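Local coordinates for amidase, hydantoinase/carbamoylase family (Burkholderia vietnamiensis, PDB 5I4M) that probably hydrolyses N-carbamoyl-L-amino acids or related amide substrates, as a two-zinc enzyme of the peptidase M20 family, at the interface of chains A and B. Numbering follows the deposited sequence. Chains: chain A/B, Amidase, hydantoinase/carbamoylase family.

The interface of chains A and B. Residues chain A 246-248, 296-297; chain B 108, 309, 403.
A:Ala246 is extended and A:His247 continues the short strand 246-247, A:Asn296 lies in a loop in a non-extended conformation just before the extended A:Val297, and B:His403, which both A:His247 and A:Asn296 reach, turns with positive phi (59°). In this M20-family dimer, residues of the dimerisation region of one subunit thus approach a metal ligand of the other: B:His403 binds a zinc ion, and A:His247 and A:Asn296 extend from chain A into the 3-phosphoglycerate pocket of chain B, a ligand that may come from purification or crystallisation.

The two imidazoles stack, their centroids 3.8 Å apart and their planes 19° from parallel, A:His247 CD2 lying over the centre of the B:His403 ring. The first torsion of A:His247 puts its ring opposite the main-chain N, laying it over that face. B:Gln108 CG packs on the opposite face, sandwiching the zinc-binding ring between a flat aromatic and a slim aliphatic stem. In the ring plane, B:His403 ND1 donates to the backbone O of A:Asn296 at 3.0 Å, meeting it from above the carbonyl plane. This bond and the stack should fix the ring's rotation; with ND1 engaged, NE2 is presumably the nitrogen that faces zinc, and the acceptor may make it a better donor.

The bend at chi2 of B:Gln108 carries its amide to A:Asn296, where B:Gln108 NE2 donates to A:Asn296 OD1 at 2.8 Å from above its carbonyl plane, a bent bond (139° at H). The amide planes are steeply crossed; an amide pair suits this place because it joins the subunits without requiring charge. A:Val297 CG2 packs against B:Gln108 CD at 3.6 Å, a compact branched group beside the amide.

From the edge of the A:His247 ring, B:Arg309 presents its guanidinium almost perpendicular, B:Arg309 CZ 3.9 Å from A:His247 CE1; its long extended chain and cationic end suit binding of the anionic 3-phosphoglycerate.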
ATOM      1  N   ALA A 246       1.958 -17.037   3.487  1.00  8.89           N
ATOM      2  CA  ALA A 246       2.468 -18.346   3.096  1.00  8.86           C
ATOM      3  C   ALA A 246       2.903 -18.231   1.646  1.00  9.06           C
ATOM      4  O   ALA A 246       2.721 -17.191   1.005  1.00  9.30           O
ATOM      5  CB  ALA A 246       1.430 -19.456   3.288  1.00  8.30           C
ATOM      6  N   HIS A 247       3.490 -19.306   1.129  1.00  8.34           N
ATOM      7  CA  HIS A 247       4.102 -19.238  -0.194  1.00  8.44           C
ATOM      8  C   HIS A 247       3.033 -19.126  -1.278  1.00 13.53           C
ATOM      9  O   HIS A 247       2.035 -19.857  -1.265  1.00 11.07           O
ATOM     10  CB  HIS A 247       4.958 -20.485  -0.444  1.00 10.75           C
ATOM     11  CG  HIS A 247       6.052 -20.265  -1.439  1.00  9.73           C
ATOM     12  ND1 HIS A 247       5.801 -19.924  -2.750  1.00  9.36           N
ATOM     13  CD2 HIS A 247       7.398 -20.299  -1.310  1.00 10.57           C
ATOM     14  CE1 HIS A 247       6.945 -19.768  -3.392  1.00 10.89           C
ATOM     15  NE2 HIS A 247       7.931 -19.984  -2.539  1.00 10.00           N
ATOM     16  N   ALA A 248       3.258 -18.219  -2.237  1.00  8.38           N
ATOM     17  CA  ALA A 248       2.345 -18.099  -3.374  1.00 10.56           C
ATOM     18  C   ALA A 248       2.321 -19.352  -4.243  1.00 14.74           C
ATOM     19  O   ALA A 248       1.366 -19.549  -5.009  1.00  9.21           O
ATOM     20  CB  ALA A 248       2.730 -16.884  -4.235  1.00  8.57           C
ATOM     21  N   ASN A 296       5.292 -12.797  -4.215  1.00 11.62           N
ATOM     22  CA  ASN A 296       5.180 -14.250  -4.075  1.00  9.73           C
ATOM     23  C   ASN A 296       4.911 -14.689  -2.626  1.00  7.76           C
ATOM     24  O   ASN A 296       5.306 -15.785  -2.212  1.00  8.46           O
ATOM     25  CB  ASN A 296       6.402 -14.968  -4.671  1.00  8.29           C
ATOM     26  CG  ASN A 296       7.744 -14.388  -4.231  1.00  8.27           C
ATOM     27  OD1 ASN A 296       7.832 -13.281  -3.690  1.00  8.86           O
ATOM     28  ND2 ASN A 296       8.819 -15.146  -4.512  1.00 10.06           N
ATOM     29  N   VAL A 297       4.181 -13.865  -1.870  1.00  7.45           N
ATOM     30  CA  VAL A 297       3.702 -14.208  -0.532  1.00  7.34           C
ATOM     31  C   VAL A 297       2.203 -13.936  -0.494  1.00  8.60           C
ATOM     32  O   VAL A 297       1.777 -12.807  -0.761  1.00 10.59           O
ATOM     33  CB  VAL A 297       4.414 -13.389   0.563  1.00  7.62           C
ATOM     34  CG1 VAL A 297       3.911 -13.797   1.957  1.00  7.14           C
ATOM     35  CG2 VAL A 297       5.936 -13.549   0.467  1.00  7.35           C
TER
ATOM     36  N   GLN B 108      12.487 -13.484   2.052  1.00  6.94           N
ATOM     37  CA  GLN B 108      11.288 -12.668   2.004  1.00  8.87           C
ATOM     38  C   GLN B 108      11.234 -11.734   3.207  1.00 11.29           C
ATOM     39  O   GLN B 108      11.921 -11.959   4.202  1.00 10.23           O
ATOM     40  CB  GLN B 108      10.049 -13.568   2.011  1.00  7.23           C
ATOM     41  CG  GLN B 108       9.887 -14.370   0.735  1.00  7.07           C
ATOM     42  CD  GLN B 108       9.404 -13.509  -0.410  1.00 10.52           C
ATOM     43  OE1 GLN B 108       8.792 -12.458  -0.195  1.00 11.55           O
ATOM     44  NE2 GLN B 108       9.678 -13.940  -1.631  1.00  8.24           N
ATOM     45  N   ARG B 309       1.010 -20.327 -11.439  1.00  9.12           N
ATOM     46  CA  ARG B 309       1.877 -21.492 -11.599  1.00 10.76           C
ATOM     47  C   ARG B 309       1.042 -22.723 -11.909  1.00 10.54           C
ATOM     48  O   ARG B 309      -0.095 -22.851 -11.448  1.00 13.37           O
ATOM     49  CB  ARG B 309       2.720 -21.773 -10.348  1.00  8.91           C
ATOM     50  CG  ARG B 309       3.147 -20.522  -9.611  1.00  9.41           C
ATOM     51  CD  ARG B 309       3.954 -20.821  -8.366  1.00 11.92           C
ATOM     52  NE  ARG B 309       4.308 -19.559  -7.731  1.00 10.73           N
ATOM     53  CZ  ARG B 309       5.382 -19.367  -6.977  1.00 11.54           C
ATOM     54  NH1 ARG B 309       6.220 -20.372  -6.730  1.00  9.53           N
ATOM     55  NH2 ARG B 309       5.622 -18.158  -6.491  1.00  8.05           N
ATOM     56  N   HIS B 403       7.661 -18.932   3.481  1.00  7.26           N
ATOM     57  CA  HIS B 403       7.374 -17.497   3.307  1.00  6.34           C
ATOM     58  C   HIS B 403       6.519 -16.968   4.451  1.00 12.28           C
ATOM     59  O   HIS B 403       5.729 -16.027   4.300  1.00  8.76           O
ATOM     60  CB  HIS B 403       6.729 -17.212   1.952  1.00  8.01           C
ATOM     61  CG  HIS B 403       7.696 -17.308   0.826  1.00  7.08           C
ATOM     62  ND1 HIS B 403       7.410 -16.880  -0.452  1.00  6.17           N
ATOM     63  CD2 HIS B 403       8.975 -17.749   0.802  1.00  8.28           C
ATOM     64  CE1 HIS B 403       8.473 -17.059  -1.218  1.00 10.16           C
ATOM     65  NE2 HIS B 403       9.434 -17.594  -0.482  1.00  9.35           N
TER